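Local coordinates for protein beta-lactamase/D-alanine Carboxypeptidase (Yersinia pestis, PDB 3RJU) that probably acts on beta-lactam or D-alanyl peptide substrates as a serine hydrolase of the beta-lactamase and penicillin-binding protein family, at residues Q12-I17 with R39-T44; D138-W143 with A163-A168; Y159-Y164 with A224-I229. All blocks are in the same frame, centred on the assembly; numbering follows the deposited sequence.

Contact 1: residues Q12-I17 with R39-T44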
# COMPACT_ATOMS: atom_id res chain seq x y z
N GLN A 12 2.19 -25.27 5.74
CA GLN A 12 1.19 -25.42 6.79
C GLN A 12 0.04 -24.42 6.64
O GLN A 12 -1.06 -24.66 7.15
CB GLN A 12 1.82 -25.27 8.17
CG GLN A 12 2.79 -26.35 8.57
CD GLN A 12 3.57 -25.95 9.82
OE1 GLN A 12 3.18 -25.03 10.53
NE2 GLN A 12 4.68 -26.63 10.08
N TYR A 13 0.29 -23.30 5.95
CA TYR A 13 -0.66 -22.19 5.89
C TYR A 13 -1.18 -21.85 4.52
O TYR A 13 -2.31 -21.37 4.40
CB TYR A 13 -0.05 -20.91 6.51
CG TYR A 13 0.05 -21.04 8.01
CD1 TYR A 13 -1.01 -20.66 8.82
CD2 TYR A 13 1.18 -21.60 8.61
CE1 TYR A 13 -0.95 -20.80 10.18
CE2 TYR A 13 1.25 -21.74 10.01
CZ TYR A 13 0.17 -21.33 10.77
OH TYR A 13 0.21 -21.47 12.13
N ALA A 14 -0.35 -22.03 3.49
CA ALA A 14 -0.65 -21.42 2.19
C ALA A 14 -1.98 -21.88 1.60
O ALA A 14 -2.82 -21.07 1.19
CB ALA A 14 0.49 -21.67 1.20
N GLU A 15 -2.19 -23.19 1.54
CA GLU A 15 -3.42 -23.70 0.97
C GLU A 15 -4.63 -23.31 1.81
O GLU A 15 -5.72 -23.03 1.28
CB GLU A 15 -3.35 -25.21 0.74
CG GLU A 15 -4.32 -25.65 -0.35
CD GLU A 15 -4.15 -27.10 -0.73
OE1 GLU A 15 -4.25 -27.41 -1.94
OE2 GLU A 15 -3.93 -27.94 0.18
N HIS A 16 -4.46 -23.24 3.13
CA HIS A 16 -5.56 -22.80 3.99
C HIS A 16 -5.97 -21.36 3.69
O HIS A 16 -7.16 -21.05 3.66
CB HIS A 16 -5.21 -22.93 5.47
CG HIS A 16 -5.18 -24.34 5.96
ND1 HIS A 16 -6.09 -25.29 5.53
CD2 HIS A 16 -4.36 -24.96 6.84
CE1 HIS A 16 -5.82 -26.44 6.12
NE2 HIS A 16 -4.79 -26.27 6.92
N ILE A 17 -4.98 -20.48 3.48
CA ILE A 17 -5.27 -19.09 3.16
C ILE A 17 -6.02 -19.02 1.84
O ILE A 17 -7.00 -18.27 1.71
CB ILE A 17 -3.97 -18.26 3.10
CG1 ILE A 17 -3.32 -18.21 4.48
CG2 ILE A 17 -4.25 -16.84 2.56
CD1 ILE A 17 -1.87 -17.71 4.48
N ARG A 39 4.27 -19.41 -3.53
CA ARG A 39 3.19 -20.36 -3.78
C ARG A 39 2.13 -19.66 -4.62
O ARG A 39 1.88 -18.45 -4.44
CB ARG A 39 2.57 -20.88 -2.47
CG ARG A 39 3.52 -21.66 -1.57
CD ARG A 39 3.99 -22.95 -2.23
NE ARG A 39 4.78 -23.76 -1.32
CZ ARG A 39 6.10 -23.91 -1.41
NH1 ARG A 39 6.76 -23.31 -2.39
NH2 ARG A 39 6.74 -24.68 -0.53
N SER A 40 1.54 -20.40 -5.54
CA SER A 40 0.45 -19.89 -6.36
C SER A 40 -0.67 -20.92 -6.37
O SER A 40 -0.41 -22.12 -6.43
CB SER A 40 0.91 -19.66 -7.81
OG SER A 40 1.98 -18.74 -7.86
N PHE A 41 -1.91 -20.44 -6.32
CA PHE A 41 -3.06 -21.33 -6.29
C PHE A 41 -4.18 -20.79 -7.15
O PHE A 41 -4.29 -19.57 -7.36
CB PHE A 41 -3.62 -21.43 -4.88
CG PHE A 41 -2.64 -21.93 -3.87
CD1 PHE A 41 -2.46 -23.28 -3.66
CD2 PHE A 41 -1.91 -21.03 -3.09
CE1 PHE A 41 -1.55 -23.74 -2.71
CE2 PHE A 41 -1.01 -21.48 -2.15
CZ PHE A 41 -0.83 -22.84 -1.96
N GLY A 42 -5.05 -21.69 -7.60
CA GLY A 42 -6.26 -21.27 -8.28
C GLY A 42 -6.03 -20.85 -9.71
O GLY A 42 -5.20 -21.42 -10.41
N GLU A 43 -6.78 -19.83 -10.14
CA GLU A 43 -6.87 -19.49 -11.55
C GLU A 43 -6.72 -18.00 -11.74
O GLU A 43 -7.12 -17.22 -10.88
CB GLU A 43 -8.26 -19.88 -12.07
CG GLU A 43 -8.70 -21.27 -11.75
CD GLU A 43 -10.13 -21.48 -12.19
OE1 GLU A 43 -11.06 -20.99 -11.51
OE2 GLU A 43 -10.31 -22.12 -13.23
N THR A 44 -6.18 -17.61 -12.89
CA THR A 44 -6.04 -16.19 -13.22
C THR A 44 -7.33 -15.56 -13.75
O THR A 44 -7.41 -14.35 -13.89
CB THR A 44 -4.91 -15.95 -14.24
OG1 THR A 44 -5.20 -16.69 -15.43
CG2 THR A 44 -3.55 -16.39 -13.68

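Contact 2: residues D138-W143 with A163-A168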
# COMPACT_ATOMS: atom_id res chain seq x y z
N ASP A 138 -6.79 17.29 -11.50
CA ASP A 138 -7.50 18.56 -11.64
C ASP A 138 -8.79 18.57 -10.81
O ASP A 138 -9.12 19.58 -10.20
CB ASP A 138 -7.81 18.87 -13.10
CG ASP A 138 -6.58 19.28 -13.89
OD1 ASP A 138 -5.53 19.57 -13.27
OD2 ASP A 138 -6.67 19.32 -15.14
N ASN A 139 -9.54 17.46 -10.79
CA ASN A 139 -10.75 17.42 -9.97
C ASN A 139 -10.42 17.70 -8.50
O ASN A 139 -11.13 18.44 -7.82
CB ASN A 139 -11.45 16.06 -10.01
CG ASN A 139 -11.96 15.67 -11.38
OD1 ASN A 139 -12.04 14.48 -11.69
ND2 ASN A 139 -12.33 16.65 -12.21
N ARG A 140 -9.35 17.06 -8.01
CA ARG A 140 -8.97 17.19 -6.60
C ARG A 140 -8.71 18.63 -6.21
O ARG A 140 -9.19 19.11 -5.17
CB ARG A 140 -7.72 16.36 -6.28
CG ARG A 140 -7.95 14.89 -6.24
CD ARG A 140 -6.75 14.19 -5.66
NE ARG A 140 -5.56 14.12 -6.50
CZ ARG A 140 -5.37 13.22 -7.47
NH1 ARG A 140 -6.35 12.37 -7.80
NH2 ARG A 140 -4.23 13.18 -8.14
N TRP A 141 -7.93 19.32 -7.03
CA TRP A 141 -7.53 20.68 -6.69
C TRP A 141 -8.67 21.68 -6.89
O TRP A 141 -8.76 22.65 -6.15
CB TRP A 141 -6.23 21.07 -7.40
CG TRP A 141 -5.12 20.31 -6.79
CD1 TRP A 141 -4.70 19.05 -7.12
CD2 TRP A 141 -4.32 20.72 -5.66
NE1 TRP A 141 -3.68 18.66 -6.29
CE2 TRP A 141 -3.43 19.66 -5.38
CE3 TRP A 141 -4.27 21.87 -4.87
CZ2 TRP A 141 -2.48 19.73 -4.36
CZ3 TRP A 141 -3.33 21.94 -3.84
CH2 TRP A 141 -2.46 20.86 -3.59
N GLN A 142 -9.56 21.41 -7.84
CA GLN A 142 -10.76 22.21 -8.01
C GLN A 142 -11.67 22.08 -6.77
O GLN A 142 -12.21 23.07 -6.29
CB GLN A 142 -11.50 21.81 -9.29
CG GLN A 142 -12.70 22.67 -9.62
CD GLN A 142 -12.35 24.15 -9.78
OE1 GLN A 142 -11.29 24.50 -10.31
NE2 GLN A 142 -13.24 25.02 -9.30
N TRP A 143 -11.79 20.87 -6.24
CA TRP A 143 -12.56 20.64 -5.02
C TRP A 143 -11.88 21.25 -3.80
O TRP A 143 -12.52 21.88 -2.97
CB TRP A 143 -12.78 19.14 -4.78
CG TRP A 143 -13.45 18.85 -3.46
CD1 TRP A 143 -14.81 18.81 -3.22
CD2 TRP A 143 -12.81 18.56 -2.21
NE1 TRP A 143 -15.04 18.52 -1.89
CE2 TRP A 143 -13.84 18.36 -1.25
CE3 TRP A 143 -11.48 18.44 -1.80
CZ2 TRP A 143 -13.57 18.06 0.09
CZ3 TRP A 143 -11.21 18.15 -0.46
CH2 TRP A 143 -12.26 17.95 0.46
N ALA A 163 -6.42 12.11 0.48
CA ALA A 163 -5.23 12.71 1.06
C ALA A 163 -3.94 12.16 0.44
O ALA A 163 -2.97 12.90 0.25
CB ALA A 163 -5.24 12.54 2.60
N TYR A 164 -3.91 10.85 0.17
CA TYR A 164 -2.74 10.22 -0.41
C TYR A 164 -2.50 10.62 -1.88
O TYR A 164 -1.35 10.72 -2.32
CB TYR A 164 -2.78 8.69 -0.25
CG TYR A 164 -1.82 8.22 0.81
CD1 TYR A 164 -0.51 7.90 0.49
CD2 TYR A 164 -2.21 8.15 2.15
CE1 TYR A 164 0.39 7.49 1.45
CE2 TYR A 164 -1.31 7.75 3.14
CZ TYR A 164 -0.01 7.41 2.77
OH TYR A 164 0.90 7.01 3.72
N ASP A 165 -3.57 10.86 -2.63
CA ASP A 165 -3.39 11.36 -3.99
C ASP A 165 -2.95 12.84 -3.98
O ASP A 165 -2.10 13.24 -4.79
CB ASP A 165 -4.64 11.10 -4.82
CG ASP A 165 -4.86 9.63 -5.04
OD1 ASP A 165 -3.85 8.97 -5.39
OD2 ASP A 165 -5.99 9.13 -4.82
N LEU A 166 -3.49 13.62 -3.05
CA LEU A 166 -2.97 14.98 -2.86
C LEU A 166 -1.47 14.95 -2.50
O LEU A 166 -0.71 15.80 -2.94
CB LEU A 166 -3.75 15.76 -1.80
CG LEU A 166 -5.19 16.12 -2.20
CD1 LEU A 166 -5.99 16.63 -1.00
CD2 LEU A 166 -5.23 17.14 -3.35
N LEU A 167 -1.06 13.98 -1.69
CA LEU A 167 0.35 13.82 -1.36
C LEU A 167 1.17 13.56 -2.62
O LEU A 167 2.23 14.18 -2.83
CB LEU A 167 0.55 12.69 -0.35
CG LEU A 167 1.99 12.38 0.05
CD1 LEU A 167 2.71 13.62 0.61
CD2 LEU A 167 2.01 11.23 1.07
N ALA A 168 0.71 12.65 -3.47
CA ALA A 168 1.42 12.35 -4.71
C ALA A 168 1.52 13.61 -5.55
O ALA A 168 2.58 13.89 -6.11
CB ALA A 168 0.73 11.25 -5.51

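Contact 3: residues Y159-Y164 with A224-I229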
# COMPACT_ATOMS: atom_id res chain seq x y z
N TYR A 159 -8.76 7.05 7.66
CA TYR A 159 -8.09 6.54 6.47
C TYR A 159 -8.59 7.30 5.25
O TYR A 159 -9.80 7.45 5.06
CB TYR A 159 -8.44 5.08 6.32
CG TYR A 159 -7.71 4.37 5.23
CD1 TYR A 159 -6.42 3.87 5.44
CD2 TYR A 159 -8.29 4.17 3.98
CE1 TYR A 159 -5.73 3.18 4.46
CE2 TYR A 159 -7.61 3.48 2.97
CZ TYR A 159 -6.33 2.98 3.22
OH TYR A 159 -5.66 2.28 2.24
N SER A 160 -7.65 7.75 4.42
CA SER A 160 -8.02 8.57 3.27
C SER A 160 -7.23 8.20 2.01
O SER A 160 -6.00 8.07 2.03
CB SER A 160 -7.87 10.06 3.59
OG SER A 160 -8.16 10.84 2.45
N ASN A 161 -7.98 8.00 0.93
CA ASN A 161 -7.43 7.91 -0.41
C ASN A 161 -7.14 9.30 -0.98
O ASN A 161 -6.04 9.54 -1.49
CB ASN A 161 -8.38 7.13 -1.30
CG ASN A 161 -8.48 5.67 -0.86
OD1 ASN A 161 -7.49 5.09 -0.43
ND2 ASN A 161 -9.67 5.08 -0.97
N LEU A 162 -8.13 10.19 -0.87
CA LEU A 162 -7.97 11.57 -1.33
C LEU A 162 -6.67 12.20 -0.82
O LEU A 162 -5.91 12.78 -1.60
CB LEU A 162 -9.14 12.41 -0.84
CG LEU A 162 -9.04 13.91 -1.10
CD1 LEU A 162 -8.91 14.17 -2.61
CD2 LEU A 162 -10.27 14.62 -0.50
N ALA A 163 -6.42 12.11 0.48
CA ALA A 163 -5.23 12.71 1.06
C ALA A 163 -3.94 12.16 0.44
O ALA A 163 -2.97 12.90 0.25
CB ALA A 163 -5.24 12.54 2.60
N TYR A 164 -3.91 10.85 0.17
CA TYR A 164 -2.74 10.22 -0.41
C TYR A 164 -2.50 10.62 -1.88
O TYR A 164 -1.35 10.72 -2.32
CB TYR A 164 -2.78 8.69 -0.25
CG TYR A 164 -1.82 8.22 0.81
CD1 TYR A 164 -0.51 7.90 0.49
CD2 TYR A 164 -2.21 8.15 2.15
CE1 TYR A 164 0.39 7.49 1.45
CE2 TYR A 164 -1.31 7.75 3.14
CZ TYR A 164 -0.01 7.41 2.77
OH TYR A 164 0.90 7.01 3.72
N ALA A 224 -2.62 7.65 -8.28
CA ALA A 224 -1.18 7.43 -8.22
C ALA A 224 -0.64 7.30 -6.80
O ALA A 224 0.30 6.55 -6.55
CB ALA A 224 -0.47 8.57 -8.94
N GLY A 225 -1.19 8.08 -5.88
CA GLY A 225 -0.75 8.06 -4.51
C GLY A 225 -1.48 7.07 -3.61
O GLY A 225 -0.88 6.57 -2.64
N SER A 226 -2.75 6.80 -3.90
CA SER A 226 -3.61 6.07 -2.96
C SER A 226 -3.77 4.59 -3.28
O SER A 226 -3.94 3.78 -2.36
CB SER A 226 -5.01 6.70 -2.91
OG SER A 226 -5.65 6.60 -4.16
N GLY A 227 -3.77 4.24 -4.56
CA GLY A 227 -4.13 2.86 -4.88
C GLY A 227 -3.95 2.30 -6.27
O GLY A 227 -4.23 1.12 -6.48
N GLY A 228 -3.48 3.10 -7.22
CA GLY A 228 -3.54 2.69 -8.62
C GLY A 228 -2.50 1.72 -9.15
O GLY A 228 -2.60 1.27 -10.28
N ILE A 229 -1.47 1.42 -8.36
CA ILE A 229 -0.30 0.74 -8.92
C ILE A 229 -0.60 -0.72 -9.30
O ILE A 229 -1.18 -1.47 -8.52
CB ILE A 229 0.96 0.86 -8.00
CG1 ILE A 229 1.43 2.31 -7.94
CG2 ILE A 229 2.09 -0.08 -8.48
CD1 ILE A 229 2.57 2.52 -6.95

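Contact 1: residues Q12-I17 with R39-T44
Phe-41, on an edge strand of the antiparallel sheet of a serine beta-lactamase-type fold, turns its ring to Ala-14 of the N-terminal helix, an example of an edge-strand aromatic meeting a helix laid along the sheet. The axes of the segments 12-17 and 39-42 pass 9.3 Å apart at 27°, so helix and strand run broadly in the same direction. With CG anti to its carbonyl carbon (chi1 -58°), Phe-41 sends the far end of its ring across this gap. The methyl of Ala-14 comes to the edge of that ring, near its plane, with CB 3.6 Å from CZ of Phe-41. Glu-15 adds the aliphatic part of its chain: its CG lies 4.1 Å from CE1 of Phe-41, its chain crosses the aromatic side chain at about a right angle, and the carboxylate plane is tilted 38° from the ring. From two residues earlier on the strand, CG of Arg-39 lies 4.1 Å from CB of Ala-14. The guanidinium NE reaches Asp-11 of the same helix in a salt bridge, so the charge is paired beyond the contact. Around them, Leu-28 and Met-26 of strand 25-32 pack on Ala-14 and Phe-41 respectively, and the Phe-18 ring of helix 6-20 meets that of Phe-41. No hydrogen bond joins the two segments, and the contact is apolar in character. Even the backbone takes part, N of Glu-15 lying obliquely to the ring at 3.8 Å from CZ of Phe-41.

Contact 2: residues D138-W143 with A163-A168
Asp-165 is the first residue along 163-168 to meet helix 138-143, and it does so with its methylene: CB lies 3.4 Å above the plane of the Arg-140 guanidinium, centred on the group, and 3.5 Å from CZ. The carboxylate is not in a salt bridge here. OD2 of Asp-165 is 4.4 Å from NH1 of Arg-140, far off the plane of the guanidinium, so only charge attraction, probably modest, acts between them. Each group has firmer partners: Asp-165 bonds Ser-226 OG and Gly-225 N, while NH1 of Arg-140 bonds the carbonyl of Ala-222. Leu-166 follows, its side chain running antiparallel alongside Arg-140, with CD2 3.9 Å from CB of the arginine. The same methyl sits over one face of Trp-141 in a CH-pi contact, 4.0 Å from the five-membered ring centroid and 29° off the normal. One carboxylate farther along helix 162-175, that of Asp-169, grips both partners and helps orient them: OD1 forms a salt bridge with NH2 of Arg-140, and OD2 accepts from NE1 of Trp-141. With the segment axes at 106° and 10.7 Å apart, this is a near-perpendicular, buried helix crossing in the mainly helical part of the beta-lactamase fold.

Contact 3: residues Y159-Y164 with A224-I229
Ser-226 and Asn-161 meet most closely through carbon and backbone oxygen: CB of Ser-226 lies 3.3 Å from O of Asn-161, and the two CB atoms are 3.8 Å apart. Beside them, Gly-225 approaches Tyr-164 twice. Its O is 3.4 Å from CD1 of Tyr-164, oblique to the ring, and its CA makes a CA-H...O contact of 3.5 Å with the carbonyl O of Tyr-164, with 155° at the hydrogen. Gly-225, without a side chain, lets its CA come this close to the carbonyl. No hydrogen bond passes directly between the segments; the polar atoms are gripped by a second shell. A chi1 of 63° places Ser-226 OG between the backbone N and the carbonyl carbon, turned to its second-shell anchor Asp-165, and Gly-225 O accepts from Thr-68. Lys-65 ties both sides together, its NZ hydrogen-bonding OD1 of Asn-161, O of Ser-226 and OH of Tyr-159, while Glu-121 holds ND2 of Asn-161. Lys-65 with Ser-62, and Tyr-159 with Asn-161, fit the SxxK and YxN motifs of the family, with Ser-62 the probable nucleophile, and Tyr-159 OH makes a weak hydrogen bond to bound citrate, consistent with a substrate pocket. Within 159-164, Ser-160 OG accepts from Ala-163 N at 2.9 Å, with an N-H...O angle of 170°, a capping bond that closes the turn through Asn-161, just after Tyr-159. The contact thus joins the start of helix 162-175 to the glycine-rich loop before strand 230-231, with helix 64-77 alongside, touching Tyr-164 through Lys-65 and Thr-68 and Ile-229 through Met-67.

In the fold
Burial and position do not run together in these contacts: contact 2 is buried though peripheral, and contact 3 is both buried and central. Contact 1 is partly buried at the sheet edge and rests on apolar carbon, whereas contacts 2 and 3 are set among polar groups satisfied by a second shell. Contacts 1 and 2 lie on opposite sides of the chain's centre, their own centres 37 Å apart, and do not touch. Contacts 2 and 3, with centres 9 Å apart, share helix 162-175 together with Ala-163 and Tyr-164. Asp-165 couples them: its methylene serves the helix crossing, while its carboxylate reaches the loop of 224-229. Contact 3 alone includes residues of the probable catalytic motifs.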